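Side-chain contacts in DNA mismatch repair protein MutS (Thermus aquaticus, PDB 1EWQ), which binds mismatched DNA, probably as the recognition step of mismatch repair, and has a weak ATPase activity: residues R52-V57 and A82-K87; P182-L185 and A189-D192; D307-F312 and A532-A537; P466-T469 and Q474-T477. All coordinates share one frame; numbering follows the deposited sequence.

In the fold
The four contacts are spread over a long chain and none touches another. Interactions 1 and 4 reach the bound DNA and the second subunit, and their centres lie about 44 Å apart. Both mix packing with polar links: interaction 1 joins two helices through leucines, an arginine and a water, interaction 4 pairs two strands of a hairpin by backbone hydrogen bonds. Interactions 2 and 3 stay far from DNA and are apolar across the contact. Interaction 2 is partly buried at a helix-helix turn, whereas interaction 3 is buried between two helices far apart in sequence. Interactions 3 and 4 fall in the range of MutS domain III, yet their centres are about 73 Å apart.

Interaction 1: residues R52-V57 and A82-K87; sequences RALGLV and AERLLK. With nucleotides of chain A.
Leu54 meets both Arg84 and Leu85 mainly through its CD2 methyl. This carbon lies 3.8 Å above the guanidinium plane of Arg84, over its centre. It also touches CD2 of Leu85 at 3.7 Å, and the two leucine side chains cross at about a right angle. Leu54 has CG anti to its carbonyl carbon (chi1 -58°), which brings the isobutyl end towards helix 78-87. Ala53 adds a looser touch, with CB 4.3 Å from Leu85 CD2. Arg84 bends at chi3 (-74°), and the bend turns the flat group over the Leu54 methyl. In its plane, at the edge, a water accepts from Arg84 NH2 at 2.7 Å. The same water donates to Leu54 O at 2.6 Å, so the arginine is tied to the end of helix 44-54. That end is a Schellman motif with Gly55, at positive phi, as the C-prime residue. The chain then runs on to the DNA, where Val57 N gives OP1 of DG14 of chain A a nearly straight hydrogen bond of 2.9 Å. Gly55 O also accepts a hydrogen bond from Arg76 of the second subunit. Shortening Arg84 to an alanine is likely to bare the Leu54 methyl and to take away the donor that holds the water on Leu54 O. Leu54 also packs on Tyr81, and Leu85 on Leu92 of strand 92-97.

Interaction 2: residues P182-L185 and A189-D192; sequences PELL and AFLD
Leu184 packs against one face of the Phe190 ring, and this is the tight part of the contact. Its CD2 methyl makes a CH-pi contact, 3.9 Å from the ring centroid and 14° off the normal. The CB of Leu184 comes closer still, 3.4 Å from CE2 of Phe190. Phe190 has CG anti to its backbone N (chi1 172°), which carries the ring across to helix 182-186. Both residues are buried. Leu184 also rests on Ile137 and Thr139 of strand 134-139, and Phe190 on Leu180 of strand 177-180. The Leu185 and Leu191 pair is looser and partly exposed. Their nearest side-chain atoms, Leu185 CD2 and Leu191 CD1, stand 4.4 Å apart. The CD2 of Leu191 lies 4.0 Å from the backbone O of Leu185. No hydrogen bond links the two segments, but Asn187 in the turn accepts one from Phe190 N through OD1. The arrangement is two short consecutive helices joined by a tight turn, packed by their apolar sides against the mixed sheet within the MutS domain II range.

Interaction 3: residues D307-F312 and A532-A537; sequences DRVEGF and ALAEVA
Helices 307-312 and 532-537 cross at -58° with their axes 8.1 Å apart, and the nearest CA atoms are those of Val309 and Ala534, at 5.2 Å. The small side chain of Ala534 probably helps to allow this close approach. Its CB touches CB of Phe312 at 3.5 Å and the backbone O of Val309 at 3.6 Å. Phe312 therefore meets the other helix through its root, while its ring leads away from it. The Val309 side chain touches through CG1. This methyl is anti to the backbone N (chi1 177°) and lies along the backbone of helix 532-537, 3.9 Å from Ala534 N. It is also 4.2 Å from CB of Leu533, so it sits beside the link between Leu533 and Ala534. All four touching residues are buried, and no hydrogen bond crosses. Salt bridges lie around this apolar patch: Asp307 pairs with Arg544, and Glu535 with Arg319 and Arg323. The contact joins helix 299-314 to helix 514-540, a close crossing over an alanine in the MutS domain III range. Tyr530 of helix 514-540 packs on both Val309 and Phe312. Helix 316-326 adds Leu318 against Phe312 and Arg319 against Ala534, and Phe608 touches Val309 from a loop.

Interaction 4: residues P466-T469 and Q474-T477; sequences PVQT and QRYT. With nucleotides of chain A.
A beta hairpin, strands 465-469 and 473-477, carries this contact, and a classic bulge interrupts its pairing. Two residues, Val467 and Gln468, stand opposite the single Arg475, and their backbone N atoms donate to Arg475 O at 2.6 and 3.1 Å. Gln474 NE2 gives this oxygen a third bond, of 3.0 Å. The Gln474 side chain bends at chi2 (65°), which folds its amide back over the strand pair. On the same face Thr469 OG1 donates to Gln474 OE1 at 2.6 Å, in the carbonyl plane and on a lone pair. A water joins Thr469 OG1 to Gln474 NE2. A leucine in place of Gln474 would probably leave the Thr469 hydroxyl without its acceptor and the bulge oxygen with one donor fewer. Arg475 extends from the other face, alongside Gln468. Its NH1 and NH2 donate to OP1 and OP2 of DT19 of chain A, at 2.5 and 3.1 Å, with the phosphorus in the guanidinium plane. Glu451 pairs with NH2 and probably helps to hold the group. Thr469 forms backbone hydrogen bonds with the second subunit. The whole is a bulged antiparallel hairpin whose strand 465-469 is outermost, within this chain, in a four-stranded sheet, with a bidentate arginine-phosphate contact to DNA.

Interaction 1: residues R52-V57 and A82-K87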
loop_
_atom_site.group_PDB
_atom_site.type_symbol
_atom_site.label_atom_id
_atom_site.label_comp_id
_atom_site.label_asym_id
_atom_site.label_seq_id
_atom_site.Cartn_x
_atom_site.Cartn_y
_atom_site.Cartn_z
ATOM N N ARG C 52 6.024 -9.616 -14.892
ATOM C CA ARG C 52 6.411 -8.987 -13.637
ATOM C C ARG C 52 5.209 -8.451 -12.868
ATOM O O ARG C 52 5.150 -8.561 -11.640
ATOM C CB ARG C 52 7.425 -7.865 -13.876
ATOM C CG ARG C 52 6.857 -6.539 -14.317
ATOM C CD ARG C 52 7.948 -5.474 -14.237
ATOM N NE ARG C 52 9.073 -5.773 -15.120
ATOM C CZ ARG C 52 9.109 -5.479 -16.419
ATOM N NH1 ARG C 52 8.078 -4.866 -16.994
ATOM N NH2 ARG C 52 10.174 -5.804 -17.148
ATOM N N ALA C 53 4.251 -7.881 -13.592
ATOM C CA ALA C 53 3.052 -7.339 -12.965
ATOM C C ALA C 53 2.348 -8.388 -12.110
ATOM O O ALA C 53 1.866 -8.084 -11.020
ATOM C CB ALA C 53 2.100 -6.815 -14.029
ATOM N N LEU C 54 2.298 -9.622 -12.601
ATOM C CA LEU C 54 1.635 -10.699 -11.882
ATOM C C LEU C 54 2.604 -11.739 -11.338
ATOM O O LEU C 54 2.187 -12.754 -10.779
ATOM C CB LEU C 54 0.612 -11.377 -12.796
ATOM C CG LEU C 54 -0.466 -10.456 -13.371
ATOM C CD1 LEU C 54 -1.335 -11.243 -14.341
ATOM C CD2 LEU C 54 -1.305 -9.865 -12.235
ATOM N N GLY C 55 3.899 -11.483 -11.492
ATOM C CA GLY C 55 4.888 -12.423 -11.000
ATOM C C GLY C 55 4.717 -13.791 -11.631
ATOM O O GLY C 55 4.717 -14.815 -10.944
ATOM N N LEU C 56 4.559 -13.801 -12.950
ATOM C CA LEU C 56 4.386 -15.035 -13.704
ATOM C C LEU C 56 5.733 -15.486 -14.268
ATOM O O LEU C 56 6.707 -14.732 -14.273
ATOM C CB LEU C 56 3.409 -14.814 -14.867
ATOM C CG LEU C 56 2.015 -14.246 -14.576
ATOM C CD1 LEU C 56 1.330 -13.919 -15.898
ATOM C CD2 LEU C 56 1.185 -15.235 -13.762
ATOM N N VAL C 57 5.786 -16.726 -14.732
ATOM C CA VAL C 57 7.003 -17.246 -15.329
ATOM C C VAL C 57 7.085 -16.617 -16.714
ATOM O O VAL C 57 6.079 -16.531 -17.424
ATOM C CB VAL C 57 6.947 -18.779 -15.468
ATOM C CG1 VAL C 57 8.162 -19.280 -16.230
ATOM C CG2 VAL C 57 6.883 -19.420 -14.092
ATOM N N ALA C 82 -7.419 -10.179 -13.776
ATOM C CA ALA C 82 -7.794 -8.837 -14.212
ATOM C C ALA C 82 -7.971 -7.952 -12.985
ATOM O O ALA C 82 -7.516 -6.806 -12.969
ATOM C CB ALA C 82 -9.080 -8.886 -15.012
ATOM N N GLU C 83 -8.633 -8.494 -11.961
ATOM C CA GLU C 83 -8.862 -7.760 -10.718
ATOM C C GLU C 83 -7.532 -7.172 -10.263
ATOM O O GLU C 83 -7.437 -5.986 -9.941
ATOM C CB GLU C 83 -9.413 -8.699 -9.633
ATOM C CG GLU C 83 -9.756 -8.022 -8.298
ATOM C CD GLU C 83 -10.247 -9.008 -7.237
ATOM O OE1 GLU C 83 -11.261 -9.711 -7.473
ATOM O OE2 GLU C 83 -9.619 -9.085 -6.159
ATOM N N ARG C 84 -6.498 -8.008 -10.261
ATOM C CA ARG C 84 -5.185 -7.561 -9.837
ATOM C C ARG C 84 -4.601 -6.521 -10.773
ATOM O O ARG C 84 -4.104 -5.495 -10.323
ATOM C CB ARG C 84 -4.226 -8.747 -9.707
ATOM C CG ARG C 84 -4.362 -9.519 -8.396
ATOM C CD ARG C 84 -3.121 -10.355 -8.140
ATOM N NE ARG C 84 -3.063 -11.523 -9.010
ATOM C CZ ARG C 84 -1.954 -12.205 -9.277
ATOM N NH1 ARG C 84 -0.794 -11.837 -8.749
ATOM N NH2 ARG C 84 -2.009 -13.266 -10.071
ATOM N N LEU C 85 -4.660 -6.780 -12.073
ATOM C CA LEU C 85 -4.119 -5.842 -13.045
ATOM C C LEU C 85 -4.799 -4.488 -12.910
ATOM O O LEU C 85 -4.144 -3.445 -12.940
ATOM C CB LEU C 85 -4.315 -6.382 -14.462
ATOM C CG LEU C 85 -3.546 -7.665 -14.768
ATOM C CD1 LEU C 85 -4.001 -8.246 -16.090
ATOM C CD2 LEU C 85 -2.058 -7.350 -14.789
ATOM N N LEU C 86 -6.117 -4.505 -12.757
ATOM C CA LEU C 86 -6.870 -3.266 -12.622
ATOM C C LEU C 86 -6.395 -2.428 -11.447
ATOM O O LEU C 86 -6.213 -1.215 -11.570
ATOM C CB LEU C 86 -8.361 -3.569 -12.460
ATOM C CG LEU C 86 -9.073 -3.950 -13.759
ATOM C CD1 LEU C 86 -10.414 -4.571 -13.459
ATOM C CD2 LEU C 86 -9.229 -2.709 -14.627
ATOM N N LYS C 87 -6.181 -3.078 -10.310
ATOM C CA LYS C 87 -5.760 -2.370 -9.113
ATOM C C LYS C 87 -4.352 -1.796 -9.211
ATOM O O LYS C 87 -3.972 -0.921 -8.430
ATOM C CB LYS C 87 -5.911 -3.295 -7.905
ATOM C CG LYS C 87 -7.338 -3.835 -7.797
ATOM C CD LYS C 87 -7.583 -4.638 -6.534
ATOM C CE LYS C 87 -9.019 -5.171 -6.503
ATOM N NZ LYS C 87 -10.045 -4.080 -6.562
ATOM P P DG A 14 3.254 -19.707 -15.103
ATOM O OP1 DG A 14 3.465 -18.431 -14.370
ATOM O OP2 DG A 14 4.239 -20.807 -14.961
ATOM O "O5'" DG A 14 1.841 -20.294 -14.680
ATOM C "C5'" DG A 14 0.652 -19.545 -14.866
ATOM C "C4'" DG A 14 -0.544 -20.418 -14.577
ATOM O "O4'" DG A 14 -0.676 -21.412 -15.621
ATOM C "C3'" DG A 14 -0.447 -21.191 -13.263
ATOM O "O3'" DG A 14 -1.734 -21.236 -12.649
ATOM C "C2'" DG A 14 0.024 -22.572 -13.695
ATOM C "C1'" DG A 14 -0.574 -22.728 -15.087
ATOM N N9 DG A 14 0.251 -23.510 -16.009
ATOM C C8 DG A 14 1.610 -23.404 -16.178
ATOM N N7 DG A 14 2.079 -24.211 -17.091
ATOM C C5 DG A 14 0.963 -24.898 -17.551
ATOM C C6 DG A 14 0.852 -25.900 -18.554
ATOM O O6 DG A 14 1.743 -26.397 -19.253
ATOM N N1 DG A 14 -0.465 -26.319 -18.715
ATOM C C2 DG A 14 -1.539 -25.832 -18.010
ATOM N N2 DG A 14 -2.736 -26.343 -18.337
ATOM N N3 DG A 14 -1.447 -24.908 -17.065
ATOM C C4 DG A 14 -0.174 -24.485 -16.892
HETATM O O HOH W 1 0.262 -14.550 -10.550
#

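Interaction 2: residues P182-L185 and A189-D192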
loop_
_atom_site.group_PDB
_atom_site.type_symbol
_atom_site.label_atom_id
_atom_site.label_comp_id
_atom_site.label_asym_id
_atom_site.label_seq_id
_atom_site.Cartn_x
_atom_site.Cartn_y
_atom_site.Cartn_z
ATOM N N PRO C 182 -10.872 17.701 -24.705
ATOM C CA PRO C 182 -9.582 18.011 -25.328
ATOM C C PRO C 182 -9.004 19.337 -24.825
ATOM O O PRO C 182 -7.820 19.425 -24.502
ATOM C CB PRO C 182 -9.927 18.059 -26.815
ATOM C CG PRO C 182 -11.065 17.081 -26.925
ATOM C CD PRO C 182 -11.898 17.432 -25.729
ATOM N N GLU C 183 -9.852 20.360 -24.755
ATOM C CA GLU C 183 -9.436 21.685 -24.291
ATOM C C GLU C 183 -8.827 21.672 -22.894
ATOM O O GLU C 183 -7.910 22.439 -22.607
ATOM C CB GLU C 183 -10.625 22.652 -24.273
ATOM C CG GLU C 183 -11.735 22.294 -25.220
ATOM C CD GLU C 183 -12.865 21.555 -24.546
ATOM O OE1 GLU C 183 -13.367 20.592 -25.148
ATOM O OE2 GLU C 183 -13.268 21.946 -23.432
ATOM N N LEU C 184 -9.349 20.817 -22.020
ATOM C CA LEU C 184 -8.859 20.738 -20.646
ATOM C C LEU C 184 -7.530 20.007 -20.605
ATOM O O LEU C 184 -6.652 20.329 -19.802
ATOM C CB LEU C 184 -9.897 20.037 -19.763
ATOM C CG LEU C 184 -11.270 20.727 -19.757
ATOM C CD1 LEU C 184 -12.264 19.916 -18.938
ATOM C CD2 LEU C 184 -11.130 22.134 -19.201
ATOM N N LEU C 185 -7.384 19.020 -21.477
ATOM C CA LEU C 185 -6.135 18.277 -21.555
ATOM C C LEU C 185 -5.078 19.213 -22.152
ATOM O O LEU C 185 -3.909 19.143 -21.786
ATOM C CB LEU C 185 -6.312 17.027 -22.424
ATOM C CG LEU C 185 -7.301 15.981 -21.889
ATOM C CD1 LEU C 185 -7.470 14.846 -22.901
ATOM C CD2 LEU C 185 -6.800 15.441 -20.544
ATOM N N ALA C 189 -2.197 24.172 -17.233
ATOM C CA ALA C 189 -2.379 24.624 -15.855
ATOM C C ALA C 189 -3.589 23.945 -15.194
ATOM O O ALA C 189 -3.550 23.595 -14.015
ATOM C CB ALA C 189 -2.539 26.135 -15.823
ATOM N N PHE C 190 -4.658 23.762 -15.962
ATOM C CA PHE C 190 -5.863 23.109 -15.462
ATOM C C PHE C 190 -5.534 21.671 -15.078
ATOM O O PHE C 190 -5.748 21.250 -13.944
ATOM C CB PHE C 190 -6.946 23.104 -16.548
ATOM C CG PHE C 190 -8.165 22.293 -16.189
ATOM C CD1 PHE C 190 -9.133 22.805 -15.326
ATOM C CD2 PHE C 190 -8.335 21.010 -16.697
ATOM C CE1 PHE C 190 -10.250 22.046 -14.976
ATOM C CE2 PHE C 190 -9.446 20.245 -16.352
ATOM C CZ PHE C 190 -10.404 20.764 -15.489
ATOM N N LEU C 191 -5.001 20.929 -16.044
ATOM C CA LEU C 191 -4.650 19.529 -15.859
ATOM C C LEU C 191 -3.870 19.263 -14.580
ATOM O O LEU C 191 -4.200 18.347 -13.831
ATOM C CB LEU C 191 -3.863 19.026 -17.068
ATOM C CG LEU C 191 -3.508 17.543 -17.091
ATOM C CD1 LEU C 191 -4.758 16.694 -16.875
ATOM C CD2 LEU C 191 -2.852 17.216 -18.424
ATOM N N ASP C 192 -2.833 20.055 -14.331
ATOM C CA ASP C 192 -2.040 19.884 -13.122
ATOM C C ASP C 192 -2.902 20.078 -11.883
ATOM O O ASP C 192 -2.829 19.287 -10.943
ATOM C CB ASP C 192 -0.871 20.871 -13.108
ATOM C CG ASP C 192 0.262 20.435 -14.018
ATOM O OD1 ASP C 192 0.883 19.382 -13.734
ATOM O OD2 ASP C 192 0.525 21.136 -15.018
#

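Interaction 3: residues D307-F312 and A532-A537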
loop_
_atom_site.group_PDB
_atom_site.type_symbol
_atom_site.label_atom_id
_atom_site.label_comp_id
_atom_site.label_asym_id
_atom_site.label_seq_id
_atom_site.Cartn_x
_atom_site.Cartn_y
_atom_site.Cartn_z
ATOM N N ASP C 307 -41.615 9.131 7.908
ATOM C CA ASP C 307 -42.784 8.325 8.243
ATOM C C ASP C 307 -42.466 6.859 8.015
ATOM O O ASP C 307 -42.732 6.033 8.881
ATOM C CB ASP C 307 -44.013 8.731 7.426
ATOM C CG ASP C 307 -44.576 10.062 7.865
ATOM O OD1 ASP C 307 -44.455 10.379 9.067
ATOM O OD2 ASP C 307 -45.139 10.797 7.024
ATOM N N ARG C 308 -41.871 6.532 6.869
ATOM C CA ARG C 308 -41.525 5.149 6.589
ATOM C C ARG C 308 -40.502 4.590 7.586
ATOM O O ARG C 308 -40.580 3.423 7.982
ATOM C CB ARG C 308 -41.008 5.011 5.157
ATOM C CG ARG C 308 -42.094 5.216 4.107
ATOM C CD ARG C 308 -41.709 4.596 2.768
ATOM N NE ARG C 308 -42.565 3.457 2.440
ATOM C CZ ARG C 308 -42.657 2.354 3.182
ATOM N NH1 ARG C 308 -41.932 2.235 4.288
ATOM N NH2 ARG C 308 -43.512 1.385 2.851
ATOM N N VAL C 309 -39.543 5.418 7.989
ATOM C CA VAL C 309 -38.528 4.989 8.950
ATOM C C VAL C 309 -39.226 4.687 10.276
ATOM O O VAL C 309 -39.088 3.603 10.842
ATOM C CB VAL C 309 -37.484 6.102 9.205
ATOM C CG1 VAL C 309 -36.487 5.659 10.271
ATOM C CG2 VAL C 309 -36.774 6.456 7.908
ATOM N N GLU C 310 -39.984 5.667 10.755
ATOM C CA GLU C 310 -40.710 5.533 12.011
ATOM C C GLU C 310 -41.568 4.284 12.004
ATOM O O GLU C 310 -41.695 3.603 13.018
ATOM C CB GLU C 310 -41.592 6.759 12.237
ATOM C CG GLU C 310 -42.320 6.756 13.567
ATOM C CD GLU C 310 -42.849 8.132 13.933
ATOM O OE1 GLU C 310 -43.785 8.614 13.271
ATOM O OE2 GLU C 310 -42.312 8.741 14.879
ATOM N N GLY C 311 -42.151 3.990 10.847
ATOM C CA GLY C 311 -42.992 2.818 10.711
ATOM C C GLY C 311 -42.224 1.537 10.971
ATOM O O GLY C 311 -42.754 0.610 11.584
ATOM N N PHE C 312 -40.982 1.468 10.505
ATOM C CA PHE C 312 -40.181 0.270 10.731
ATOM C C PHE C 312 -39.594 0.279 12.139
ATOM O O PHE C 312 -39.191 -0.759 12.651
ATOM C CB PHE C 312 -39.058 0.152 9.699
ATOM C CG PHE C 312 -39.481 -0.495 8.407
ATOM C CD1 PHE C 312 -39.377 0.192 7.203
ATOM C CD2 PHE C 312 -39.959 -1.797 8.392
ATOM C CE1 PHE C 312 -39.740 -0.410 6.001
ATOM C CE2 PHE C 312 -40.327 -2.413 7.193
ATOM C CZ PHE C 312 -40.216 -1.717 5.993
ATOM N N ALA C 532 -33.312 -0.169 7.264
ATOM C CA ALA C 532 -31.940 -0.011 7.743
ATOM C C ALA C 532 -31.776 1.209 8.653
ATOM O O ALA C 532 -31.096 1.141 9.678
ATOM C CB ALA C 532 -30.984 0.092 6.563
ATOM N N LEU C 533 -32.383 2.325 8.270
ATOM C CA LEU C 533 -32.285 3.536 9.076
ATOM C C LEU C 533 -33.049 3.325 10.377
ATOM O O LEU C 533 -32.681 3.888 11.413
ATOM C CB LEU C 533 -32.853 4.742 8.316
ATOM C CG LEU C 533 -32.051 5.184 7.080
ATOM C CD1 LEU C 533 -32.762 6.311 6.351
ATOM C CD2 LEU C 533 -30.671 5.639 7.517
ATOM N N ALA C 534 -34.109 2.512 10.325
ATOM C CA ALA C 534 -34.891 2.230 11.525
ATOM C C ALA C 534 -34.048 1.357 12.438
ATOM O O ALA C 534 -34.048 1.540 13.653
ATOM C CB ALA C 534 -36.204 1.512 11.173
ATOM N N GLU C 535 -33.332 0.412 11.836
ATOM C CA GLU C 535 -32.463 -0.503 12.565
ATOM C C GLU C 535 -31.418 0.281 13.360
ATOM O O GLU C 535 -31.210 0.029 14.548
ATOM C CB GLU C 535 -31.753 -1.431 11.585
ATOM C CG GLU C 535 -31.209 -2.707 12.195
ATOM C CD GLU C 535 -32.316 -3.684 12.577
ATOM O OE1 GLU C 535 -33.463 -3.481 12.139
ATOM O OE2 GLU C 535 -32.041 -4.655 13.304
ATOM N N VAL C 536 -30.754 1.218 12.688
ATOM C CA VAL C 536 -29.733 2.046 13.311
ATOM C C VAL C 536 -30.355 2.892 14.418
ATOM O O VAL C 536 -29.789 3.037 15.497
ATOM C CB VAL C 536 -29.075 3.000 12.271
ATOM C CG1 VAL C 536 -28.300 4.108 12.986
ATOM C CG2 VAL C 536 -28.146 2.223 11.371
ATOM N N ALA C 537 -31.520 3.456 14.126
ATOM C CA ALA C 537 -32.216 4.302 15.086
ATOM C C ALA C 537 -32.533 3.526 16.374
ATOM O O ALA C 537 -32.350 4.041 17.478
ATOM C CB ALA C 537 -33.498 4.845 14.459
#

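Interaction 4: residues P466-T469 and Q474-T477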
loop_
_atom_site.group_PDB
_atom_site.type_symbol
_atom_site.label_atom_id
_atom_site.label_comp_id
_atom_site.label_asym_id
_atom_site.label_seq_id
_atom_site.Cartn_x
_atom_site.Cartn_y
_atom_site.Cartn_z
ATOM N N PRO C 466 -2.743 -53.849 -29.113
ATOM C CA PRO C 466 -1.915 -53.065 -28.193
ATOM C C PRO C 466 -2.147 -51.584 -28.437
ATOM O O PRO C 466 -2.178 -51.146 -29.583
ATOM C CB PRO C 466 -0.493 -53.488 -28.561
ATOM C CG PRO C 466 -0.683 -54.915 -29.017
ATOM C CD PRO C 466 -1.923 -54.814 -29.866
ATOM N N VAL C 467 -2.319 -50.817 -27.368
ATOM C CA VAL C 467 -2.548 -49.381 -27.511
ATOM C C VAL C 467 -1.591 -48.544 -26.666
ATOM O O VAL C 467 -1.042 -47.537 -27.132
ATOM C CB VAL C 467 -4.013 -49.017 -27.144
ATOM C CG1 VAL C 467 -4.163 -47.517 -26.991
ATOM C CG2 VAL C 467 -4.948 -49.512 -28.233
ATOM N N GLN C 468 -1.387 -48.960 -25.422
ATOM C CA GLN C 468 -0.503 -48.223 -24.535
ATOM C C GLN C 468 0.263 -49.176 -23.637
ATOM O O GLN C 468 -0.324 -50.072 -23.020
ATOM C CB GLN C 468 -1.308 -47.238 -23.671
ATOM C CG GLN C 468 -0.446 -46.389 -22.732
ATOM C CD GLN C 468 -1.261 -45.576 -21.723
ATOM O OE1 GLN C 468 -0.711 -44.755 -20.987
ATOM N NE2 GLN C 468 -2.569 -45.810 -21.681
ATOM N N THR C 469 1.576 -48.982 -23.576
ATOM C CA THR C 469 2.432 -49.806 -22.743
ATOM C C THR C 469 2.815 -48.996 -21.511
ATOM O O THR C 469 3.201 -47.828 -21.612
ATOM C CB THR C 469 3.738 -50.220 -23.475
ATOM O OG1 THR C 469 3.424 -51.019 -24.626
ATOM C CG2 THR C 469 4.641 -51.022 -22.534
ATOM N N GLN C 474 -0.559 -53.104 -19.555
ATOM C CA GLN C 474 -0.645 -52.906 -20.991
ATOM C C GLN C 474 -2.108 -52.707 -21.337
ATOM O O GLN C 474 -2.987 -53.380 -20.786
ATOM C CB GLN C 474 -0.090 -54.124 -21.732
ATOM C CG GLN C 474 -0.237 -54.073 -23.250
ATOM C CD GLN C 474 0.576 -52.962 -23.907
ATOM O OE1 GLN C 474 1.762 -52.782 -23.613
ATOM N NE2 GLN C 474 -0.056 -52.225 -24.817
ATOM N N ARG C 475 -2.363 -51.772 -22.244
ATOM C CA ARG C 475 -3.719 -51.489 -22.660
ATOM C C ARG C 475 -3.922 -51.816 -24.133
ATOM O O ARG C 475 -3.037 -51.601 -24.971
ATOM C CB ARG C 475 -4.053 -50.028 -22.343
ATOM C CG ARG C 475 -4.019 -49.766 -20.845
ATOM C CD ARG C 475 -3.966 -48.295 -20.486
ATOM N NE ARG C 475 -3.974 -48.131 -19.035
ATOM C CZ ARG C 475 -3.703 -46.993 -18.401
ATOM N NH1 ARG C 475 -3.399 -45.901 -19.087
ATOM N NH2 ARG C 475 -3.731 -46.953 -17.073
ATOM N N TYR C 476 -5.097 -52.357 -24.436
ATOM C CA TYR C 476 -5.427 -52.757 -25.791
ATOM C C TYR C 476 -6.762 -52.208 -26.253
ATOM O O TYR C 476 -7.448 -51.479 -25.536
ATOM C CB TYR C 476 -5.481 -54.282 -25.905
ATOM C CG TYR C 476 -4.349 -55.013 -25.219
ATOM C CD1 TYR C 476 -4.347 -55.184 -23.835
ATOM C CD2 TYR C 476 -3.294 -55.554 -25.956
ATOM C CE1 TYR C 476 -3.328 -55.875 -23.196
ATOM C CE2 TYR C 476 -2.263 -56.253 -25.328
ATOM C CZ TYR C 476 -2.288 -56.409 -23.946
ATOM O OH TYR C 476 -1.279 -57.089 -23.306
ATOM N N THR C 477 -7.127 -52.603 -27.463
ATOM C CA THR C 477 -8.367 -52.170 -28.067
ATOM C C THR C 477 -8.999 -53.295 -28.866
ATOM O O THR C 477 -8.305 -54.168 -29.388
ATOM C CB THR C 477 -8.108 -50.965 -29.000
ATOM O OG1 THR C 477 -8.079 -49.763 -28.224
ATOM C CG2 THR C 477 -9.162 -50.863 -30.065
ATOM P P DT A 19 -2.539 -43.413 -16.805
ATOM O OP1 DT A 19 -2.383 -43.722 -18.259
ATOM O OP2 DT A 19 -3.639 -44.029 -16.019
ATOM O "O5'" DT A 19 -1.173 -43.799 -16.108
ATOM C "C5'" DT A 19 -0.569 -42.896 -15.213
ATOM C "C4'" DT A 19 0.921 -43.103 -15.204
ATOM O "O4'" DT A 19 1.463 -42.157 -14.266
ATOM C "C3'" DT A 19 1.325 -44.480 -14.698
ATOM O "O3'" DT A 19 2.521 -44.910 -15.348
ATOM C "C2'" DT A 19 1.487 -44.278 -13.204
ATOM C "C1'" DT A 19 1.822 -42.798 -13.055
ATOM N N1 DT A 19 1.064 -42.124 -11.987
ATOM C C2 DT A 19 1.732 -41.231 -11.192
ATOM O O2 DT A 19 2.925 -40.992 -11.326
ATOM N N3 DT A 19 0.956 -40.626 -10.235
ATOM C C4 DT A 19 -0.389 -40.828 -10.002
ATOM O O4 DT A 19 -0.954 -40.211 -9.104
ATOM C C5 DT A 19 -1.028 -41.790 -10.877
ATOM C C7 DT A 19 -2.489 -42.074 -10.709
ATOM C C6 DT A 19 -0.276 -42.383 -11.808
HETATM O O HOH W 2 1.593 -50.564 -26.800
#